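Local atomic coordinates of lipoteichoic acid primase (PDB entry 4UOP), a protein that is a member of the sulfatase-like family, here as an extracellular catalytic domain that holds a magnesium ion. Residues 334-348 / 358-371. Residues are numbered along the deposited sequence; the frame is centred on the assembly and turned at random.
Sequences NVGGEIDIMPTVMNL and MFGTDILNSSNNYV
The irregular loop 358-371, which runs from beyond helix 341-348 to strand 371-373, the first of the antiparallel sheet, folds back over strand 336-337 and helix 341-348, and Asp340, Thr344 and Asn334 grip its backbone. The Asp340 carboxylate serves both segments. OD1 takes the Thr361 amide at 2.7 Å on its anti side, while OD2 accepts from Gly337 N and, weakly, from Asn369 ND2, the carboxylate and amide planes standing 71° apart. Lys41 NZ lies at long ion-pair range from OD1, which may steady the buried charge. One turn on, Thr344 OG1 gives its proton to Asp340 O and receives Ile363 N at 3.0 Å in an almost straight bond; a hydroxyl suits this post because it donates and accepts at once.

At the other end Asn334, its CG anti to the backbone N (chi1 -172°), reaches into the part of the loop between Ile363 and Asn369. OD1 meets Asn369 N (3.1 Å) in the carbonyl plane on a lone pair, and ND2 donates to Ile363 O (3.0 Å) and weakly to Ser366 OG. Asn369 replies in kind, its ND2 bonding Val335 O at 2.9 Å. The loop shapes itself too: Asp362 OD1 accepts Leu364 N in an Asx turn, and a water joins OD1 to Thr344 O and Asn347 ND2, whose other partner is Asp50 O.

On the side of Asp340 and Thr344 away from Asn334, Pro343 CG rests on the Gly360-Thr361 peptide, and its CB touches Met358 CE at 3.8 Å. Gly360 makes a CA-H...O contact with Ile339 O, and the absence of a side chain suits a backbone this close to Ile339 and Asp340. Ile363 CG2 packs on Asp340 CB (3.6 Å). Carboxylate, hydroxyl and amide groups, most from 334-348 and one from the loop, thus bind backbone atoms across the contact, satisfying buried polar groups and holding a loop without regular structure in place.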
ATOM      1  N   ASN B 334      11.896  19.127  20.392  1.00 22.67           N
ATOM      2  CA  ASN B 334      12.420  18.400  19.253  1.00 22.27           C
ATOM      3  C   ASN B 334      11.339  17.451  18.720  1.00 22.86           C
ATOM      4  O   ASN B 334      10.688  16.750  19.506  1.00 22.89           O
ATOM      5  CB  ASN B 334      13.668  17.661  19.721  1.00 21.78           C
ATOM      6  CG  ASN B 334      14.452  16.993  18.601  1.00 20.80           C
ATOM      7  OD1 ASN B 334      14.597  17.511  17.494  1.00 20.99           O
ATOM      8  ND2 ASN B 334      14.998  15.837  18.915  1.00 20.29           N
ATOM      9  N   VAL B 335      11.161  17.410  17.407  1.00 21.38           N
ATOM     10  CA  VAL B 335      10.172  16.507  16.825  1.00 23.00           C
ATOM     11  C   VAL B 335      10.620  15.068  16.872  1.00 21.80           C
ATOM     12  O   VAL B 335      11.811  14.761  16.960  1.00 22.55           O
ATOM     13  CB  VAL B 335       9.777  16.839  15.368  1.00 23.50           C
ATOM     14  CG1 VAL B 335       9.190  18.222  15.300  1.00 24.18           C
ATOM     15  CG2 VAL B 335      10.955  16.670  14.410  1.00 25.21           C
ATOM     16  N   GLY B 336       9.641  14.178  16.790  1.00 21.11           N
ATOM     17  CA  GLY B 336       9.902  12.767  16.765  1.00 19.39           C
ATOM     18  C   GLY B 336       8.806  12.025  16.045  1.00 18.76           C
ATOM     19  O   GLY B 336       7.730  12.576  15.780  1.00 17.72           O
ATOM     20  N   GLY B 337       9.103  10.776  15.722  1.00 18.74           N
ATOM     21  CA  GLY B 337       8.133   9.844  15.169  1.00 18.94           C
ATOM     22  C   GLY B 337       8.254   8.503  15.847  1.00 18.32           C
ATOM     23  O   GLY B 337       9.131   8.295  16.701  1.00 17.95           O
ATOM     24  N   GLU B 338       7.362   7.583  15.493  1.00 17.99           N
ATOM     25  CA  GLU B 338       7.346   6.287  16.158  1.00 18.30           C
ATOM     26  C   GLU B 338       8.705   5.562  16.062  1.00 17.83           C
ATOM     27  O   GLU B 338       9.099   4.901  16.997  1.00 17.00           O
ATOM     28  CB  GLU B 338       6.203   5.425  15.647  1.00 18.41           C
ATOM     29  CG  GLU B 338       4.881   5.847  16.286  1.00 18.59           C
ATOM     30  CD  GLU B 338       3.646   5.528  15.469  1.00 19.64           C
ATOM     31  OE1 GLU B 338       3.697   5.513  14.212  1.00 19.43           O
ATOM     32  OE2 GLU B 338       2.595   5.340  16.111  1.00 18.80           O
ATOM     33  N   ILE B 339       9.406   5.718  14.955  1.00 19.14           N
ATOM     34  CA  ILE B 339      10.747   5.119  14.839  1.00 21.61           C
ATOM     35  C   ILE B 339      11.759   5.612  15.873  1.00 20.16           C
ATOM     36  O   ILE B 339      12.807   4.976  16.062  1.00 21.26           O
ATOM     37  CB  ILE B 339      11.365   5.321  13.443  1.00 24.36           C
ATOM     38  CG1 ILE B 339      11.433   6.808  13.084  1.00 26.11           C
ATOM     39  CG2 ILE B 339      10.607   4.515  12.410  1.00 26.54           C
ATOM     40  CD1 ILE B 339      12.388   7.094  11.951  1.00 28.97           C
ATOM     41  N   ASP B 340      11.488   6.757  16.493  1.00 19.44           N
ATOM     42  CA  ASP B 340      12.394   7.356  17.479  1.00 19.73           C
ATOM     43  C   ASP B 340      12.203   6.859  18.912  1.00 19.35           C
ATOM     44  O   ASP B 340      12.992   7.184  19.792  1.00 18.07           O
ATOM     45  CB  ASP B 340      12.254   8.880  17.447  1.00 20.77           C
ATOM     46  CG  ASP B 340      12.561   9.468  16.066  1.00 22.77           C
ATOM     47  OD1 ASP B 340      13.612   9.083  15.490  1.00 24.81           O
ATOM     48  OD2 ASP B 340      11.748  10.275  15.543  1.00 22.58           O
ATOM     49  N   ILE B 341      11.140   6.087  19.164  1.00 17.86           N
ATOM     50  CA  ILE B 341      10.860   5.671  20.533  1.00 18.11           C
ATOM     51  C   ILE B 341      11.968   4.775  21.108  1.00 19.07           C
ATOM     52  O   ILE B 341      12.393   4.988  22.246  1.00 19.29           O
ATOM     53  CB  ILE B 341       9.454   5.044  20.670  1.00 17.82           C
ATOM     54  CG1 ILE B 341       8.407   6.146  20.447  1.00 18.81           C
ATOM     55  CG2 ILE B 341       9.303   4.406  22.044  1.00 18.66           C
ATOM     56  CD1 ILE B 341       6.948   5.684  20.446  1.00 17.95           C
ATOM     57  N   MET B 342      12.479   3.826  20.323  1.00 19.10           N
ATOM     58  CA  MET B 342      13.508   2.896  20.844  1.00 19.71           C
ATOM     59  C   MET B 342      14.797   3.613  21.283  1.00 19.25           C
ATOM     60  O   MET B 342      15.203   3.475  22.435  1.00 17.91           O
ATOM     61  CB  MET B 342      13.833   1.792  19.843  1.00 20.10           C
ATOM     62  CG  MET B 342      14.962   0.901  20.324  1.00 23.11           C
ATOM     63  SD  MET B 342      15.348  -0.457  19.229  1.00 27.04           S
ATOM     64  CE  MET B 342      16.752  -1.138  20.118  1.00 27.49           C
ATOM     65  N   PRO B 343      15.431   4.390  20.383  1.00 19.67           N
ATOM     66  CA  PRO B 343      16.659   5.063  20.840  1.00 20.35           C
ATOM     67  C   PRO B 343      16.437   6.019  22.022  1.00 20.09           C
ATOM     68  O   PRO B 343      17.306   6.133  22.887  1.00 19.90           O
ATOM     69  CB  PRO B 343      17.158   5.801  19.589  1.00 20.60           C
ATOM     70  CG  PRO B 343      15.977   5.846  18.661  1.00 20.56           C
ATOM     71  CD  PRO B 343      15.182   4.621  18.949  1.00 20.07           C
ATOM     72  N   THR B 344      15.257   6.647  22.097  1.00 18.30           N
ATOM     73  CA  THR B 344      14.947   7.550  23.188  1.00 18.91           C
ATOM     74  C   THR B 344      14.865   6.762  24.511  1.00 19.42           C
ATOM     75  O   THR B 344      15.423   7.165  25.539  1.00 18.77           O
ATOM     76  CB  THR B 344      13.628   8.314  22.901  1.00 19.07           C
ATOM     77  OG1 THR B 344      13.758   9.068  21.687  1.00 18.26           O
ATOM     78  CG2 THR B 344      13.253   9.278  24.030  1.00 20.14           C
ATOM     79  N   VAL B 345      14.158   5.634  24.481  1.00 17.73           N
ATOM     80  CA  VAL B 345      13.970   4.831  25.664  1.00 18.62           C
ATOM     81  C   VAL B 345      15.263   4.128  26.110  1.00 18.45           C
ATOM     82  O   VAL B 345      15.555   4.078  27.300  1.00 18.67           O
ATOM     83  CB  VAL B 345      12.830   3.813  25.455  1.00 18.61           C
ATOM     84  CG1 VAL B 345      12.780   2.805  26.606  1.00 19.82           C
ATOM     85  CG2 VAL B 345      11.515   4.564  25.350  1.00 19.32           C
ATOM     86  N   MET B 346      16.031   3.612  25.162  1.00 19.25           N
ATOM     87  CA  MET B 346      17.271   2.923  25.503  1.00 21.01           C
ATOM     88  C   MET B 346      18.213   3.882  26.241  1.00 20.88           C
ATOM     89  O   MET B 346      18.883   3.476  27.198  1.00 20.72           O
ATOM     90  CB  MET B 346      17.959   2.347  24.266  1.00 21.88           C
ATOM     91  CG  MET B 346      17.189   1.250  23.536  1.00 23.22           C
ATOM     92  SD  MET B 346      16.683  -0.171  24.552  1.00 26.11           S
ATOM     93  CE  MET B 346      15.075   0.377  25.140  1.00 25.54           C
ATOM     94  N   ASN B 347      18.255   5.144  25.821  1.00 19.40           N
ATOM     95  CA  ASN B 347      19.061   6.131  26.539  1.00 20.32           C
ATOM     96  C   ASN B 347      18.614   6.301  28.000  1.00 20.30           C
ATOM     97  O   ASN B 347      19.434   6.285  28.928  1.00 19.99           O
ATOM     98  CB  ASN B 347      19.067   7.470  25.794  1.00 20.84           C
ATOM     99  CG  ASN B 347      19.816   8.553  26.550  1.00 20.85           C
ATOM    100  OD1 ASN B 347      21.050   8.511  26.656  1.00 23.37           O
ATOM    101  ND2 ASN B 347      19.093   9.508  27.094  1.00 19.99           N
ATOM    102  N   LEU B 348      17.310   6.460  28.223  1.00 19.66           N
ATOM    103  CA  LEU B 348      16.803   6.595  29.582  1.00 20.35           C
ATOM    104  C   LEU B 348      17.129   5.373  30.453  1.00 21.29           C
ATOM    105  O   LEU B 348      17.440   5.510  31.651  1.00 22.41           O
ATOM    106  CB  LEU B 348      15.281   6.832  29.567  1.00 20.83           C
ATOM    107  CG  LEU B 348      14.845   8.171  28.994  1.00 21.72           C
ATOM    108  CD1 LEU B 348      13.329   8.199  28.817  1.00 21.96           C
ATOM    109  CD2 LEU B 348      15.274   9.306  29.908  1.00 22.30           C
ATOM    110  N   MET B 358      19.783   1.670  13.916  1.00 26.42           N
ATOM    111  CA  MET B 358      18.524   2.341  14.276  1.00 26.88           C
ATOM    112  C   MET B 358      18.356   3.530  13.340  1.00 25.83           C
ATOM    113  O   MET B 358      19.264   4.357  13.207  1.00 25.24           O
ATOM    114  CB  MET B 358      18.541   2.802  15.744  1.00 29.29           C
ATOM    115  CG  MET B 358      18.544   1.671  16.789  1.00 29.75           C
ATOM    116  SD  MET B 358      18.367   2.283  18.485  1.00 32.02           S
ATOM    117  CE  MET B 358      19.832   3.322  18.672  1.00 32.10           C
ATOM    118  N   PHE B 359      17.199   3.620  12.682  1.00 23.12           N
ATOM    119  CA  PHE B 359      16.919   4.746  11.801  1.00 22.69           C
ATOM    120  C   PHE B 359      16.305   5.902  12.567  1.00 22.21           C
ATOM    121  O   PHE B 359      16.287   7.023  12.085  1.00 22.35           O
ATOM    122  CB  PHE B 359      16.038   4.313  10.641  1.00 22.98           C
ATOM    123  CG  PHE B 359      16.761   3.440   9.669  1.00 23.47           C
ATOM    124  CD1 PHE B 359      16.936   2.090   9.930  1.00 24.24           C
ATOM    125  CD2 PHE B 359      17.355   3.988   8.542  1.00 23.78           C
ATOM    126  CE1 PHE B 359      17.655   1.288   9.049  1.00 24.43           C
ATOM    127  CE2 PHE B 359      18.073   3.190   7.658  1.00 24.35           C
ATOM    128  CZ  PHE B 359      18.224   1.843   7.917  1.00 23.67           C
ATOM    129  N   GLY B 360      15.815   5.622  13.765  1.00 22.43           N
ATOM    130  CA  GLY B 360      15.345   6.672  14.664  1.00 21.69           C
ATOM    131  C   GLY B 360      16.479   7.331  15.403  1.00 22.09           C
ATOM    132  O   GLY B 360      17.630   6.867  15.338  1.00 22.46           O
ATOM    133  N   THR B 361      16.139   8.395  16.120  1.00 19.94           N
ATOM    134  CA  THR B 361      17.064   9.226  16.864  1.00 21.39           C
ATOM    135  C   THR B 361      16.551   9.433  18.297  1.00 21.05           C
ATOM    136  O   THR B 361      15.347   9.522  18.532  1.00 21.30           O
ATOM    137  CB  THR B 361      17.197  10.598  16.163  1.00 23.13           C
ATOM    138  OG1 THR B 361      17.601  10.393  14.802  1.00 22.83           O
ATOM    139  CG2 THR B 361      18.193  11.496  16.854  1.00 25.95           C
ATOM    140  N   ASP B 362      17.473   9.523  19.240  1.00 19.55           N
ATOM    141  CA  ASP B 362      17.167   9.867  20.619  1.00 20.57           C
ATOM    142  C   ASP B 362      16.659  11.309  20.652  1.00 21.13           C
ATOM    143  O   ASP B 362      17.417  12.265  20.523  1.00 20.60           O
ATOM    144  CB  ASP B 362      18.407   9.673  21.488  1.00 20.93           C
ATOM    145  CG  ASP B 362      18.222  10.125  22.923  1.00 21.48           C
ATOM    146  OD1 ASP B 362      17.114  10.554  23.322  1.00 20.71           O
ATOM    147  OD2 ASP B 362      19.215  10.042  23.675  1.00 21.08           O
ATOM    148  N   ILE B 363      15.355  11.478  20.850  1.00 21.04           N
ATOM    149  CA  ILE B 363      14.792  12.809  20.719  1.00 21.22           C
ATOM    150  C   ILE B 363      15.123  13.736  21.893  1.00 20.11           C
ATOM    151  O   ILE B 363      14.969  14.942  21.771  1.00 20.70           O
ATOM    152  CB  ILE B 363      13.272  12.781  20.475  1.00 23.05           C
ATOM    153  CG1 ILE B 363      12.511  12.307  21.692  1.00 24.50           C
ATOM    154  CG2 ILE B 363      12.946  11.923  19.248  1.00 24.19           C
ATOM    155  CD1 ILE B 363      11.021  12.606  21.580  1.00 26.20           C
ATOM    156  N   LEU B 364      15.573  13.190  23.015  1.00 19.90           N
ATOM    157  CA  LEU B 364      15.940  14.041  24.149  1.00 20.93           C
ATOM    158  C   LEU B 364      17.386  14.537  24.064  1.00 20.87           C
ATOM    159  O   LEU B 364      17.828  15.303  24.924  1.00 22.00           O
ATOM    160  CB  LEU B 364      15.706  13.314  25.470  1.00 20.66           C
ATOM    161  CG  LEU B 364      14.268  12.836  25.723  1.00 21.31           C
ATOM    162  CD1 LEU B 364      14.185  12.132  27.059  1.00 21.25           C
ATOM    163  CD2 LEU B 364      13.299  13.991  25.654  1.00 22.99           C
ATOM    164  N   ASN B 365      18.116  14.106  23.047  1.00 21.44           N
ATOM    165  CA  ASN B 365      19.512  14.521  22.875  1.00 22.21           C
ATOM    166  C   ASN B 365      19.838  15.058  21.493  1.00 22.63           C
ATOM    167  O   ASN B 365      20.986  15.054  21.060  1.00 22.84           O
ATOM    168  CB  ASN B 365      20.429  13.375  23.255  1.00 22.51           C
ATOM    169  CG  ASN B 365      20.596  13.277  24.738  1.00 23.26           C
ATOM    170  OD1 ASN B 365      21.199  14.154  25.355  1.00 22.44           O
ATOM    171  ND2 ASN B 365      20.001  12.255  25.341  1.00 23.07           N
ATOM    172  N   SER B 366      18.821  15.560  20.831  1.00 22.23           N
ATOM    173  CA  SER B 366      18.989  16.222  19.548  1.00 23.45           C
ATOM    174  C   SER B 366      18.018  17.372  19.504  1.00 23.66           C
ATOM    175  O   SER B 366      17.095  17.457  20.322  1.00 23.59           O
ATOM    176  CB  SER B 366      18.745  15.236  18.408  1.00 24.08           C
ATOM    177  OG  SER B 366      17.465  14.639  18.510  1.00 24.62           O
ATOM    178  N   SER B 367      18.244  18.295  18.582  1.00 22.99           N
ATOM    179  CA  SER B 367      17.363  19.443  18.441  1.00 24.18           C
ATOM    180  C   SER B 367      16.895  19.678  17.022  1.00 23.06           C
ATOM    181  O   SER B 367      16.021  20.511  16.828  1.00 24.62           O
ATOM    182  CB  SER B 367      18.028  20.711  18.977  1.00 25.26           C
ATOM    183  OG  SER B 367      17.976  20.715  20.393  1.00 28.12           O
ATOM    184  N   ASN B 368      17.439  18.942  16.057  1.00 22.19           N
ATOM    185  CA  ASN B 368      17.127  19.150  14.651  1.00 24.33           C
ATOM    186  C   ASN B 368      16.594  17.875  13.999  1.00 23.23           C
ATOM    187  O   ASN B 368      16.790  17.642  12.814  1.00 23.20           O
ATOM    188  CB  ASN B 368      18.362  19.687  13.890  1.00 26.73           C
ATOM    189  CG  ASN B 368      19.585  18.781  14.014  1.00 31.50           C
ATOM    190  OD1 ASN B 368      19.671  17.940  14.914  1.00 32.84           O
ATOM    191  ND2 ASN B 368      20.557  18.976  13.121  1.00 34.48           N
ATOM    192  N   ASN B 369      15.910  17.041  14.778  1.00 21.74           N
ATOM    193  CA  ASN B 369      15.362  15.797  14.235  1.00 21.42           C
ATOM    194  C   ASN B 369      14.281  16.090  13.190  1.00 20.62           C
ATOM    195  O   ASN B 369      13.686  17.168  13.182  1.00 21.84           O
ATOM    196  CB  ASN B 369      14.829  14.914  15.363  1.00 20.29           C
ATOM    197  CG  ASN B 369      14.506  13.506  14.910  1.00 20.75           C
ATOM    198  OD1 ASN B 369      15.171  12.942  14.044  1.00 19.97           O
ATOM    199  ND2 ASN B 369      13.482  12.926  15.512  1.00 21.11           N
ATOM    200  N   TYR B 370      14.094  15.163  12.261  1.00 19.31           N
ATOM    201  CA  TYR B 370      13.006  15.256  11.302  1.00 19.85           C
ATOM    202  C   TYR B 370      12.472  13.864  11.038  1.00 18.85           C
ATOM    203  O   TYR B 370      13.114  12.881  11.376  1.00 20.35           O
ATOM    204  CB  TYR B 370      13.463  15.941  10.008  1.00 20.04           C
ATOM    205  CG  TYR B 370      14.569  15.228   9.286  1.00 20.62           C
ATOM    206  CD1 TYR B 370      15.896  15.428   9.652  1.00 21.20           C
ATOM    207  CD2 TYR B 370      14.298  14.362   8.242  1.00 20.62           C
ATOM    208  CE1 TYR B 370      16.911  14.769   9.014  1.00 21.80           C
ATOM    209  CE2 TYR B 370      15.325  13.702   7.584  1.00 22.27           C
ATOM    210  CZ  TYR B 370      16.625  13.920   7.976  1.00 23.06           C
ATOM    211  OH  TYR B 370      17.656  13.280   7.335  1.00 24.93           O
ATOM    212  N   VAL B 371      11.284  13.785  10.459  1.00 18.81           N
ATOM    213  CA  VAL B 371      10.599  12.512  10.291  1.00 17.87           C
ATOM    214  C   VAL B 371      10.191  12.293   8.841  1.00 18.15           C
ATOM    215  O   VAL B 371       9.233  12.929   8.369  1.00 17.39           O
ATOM    216  CB  VAL B 371       9.333  12.446  11.180  1.00 17.59           C
ATOM    217  CG1 VAL B 371       8.722  11.071  11.096  1.00 17.21           C
ATOM    218  CG2 VAL B 371       9.671  12.795  12.623  1.00 18.56           C
TER
HETATM  219  O   HOH W   1      16.557   9.688  25.981  1.00 21.87           O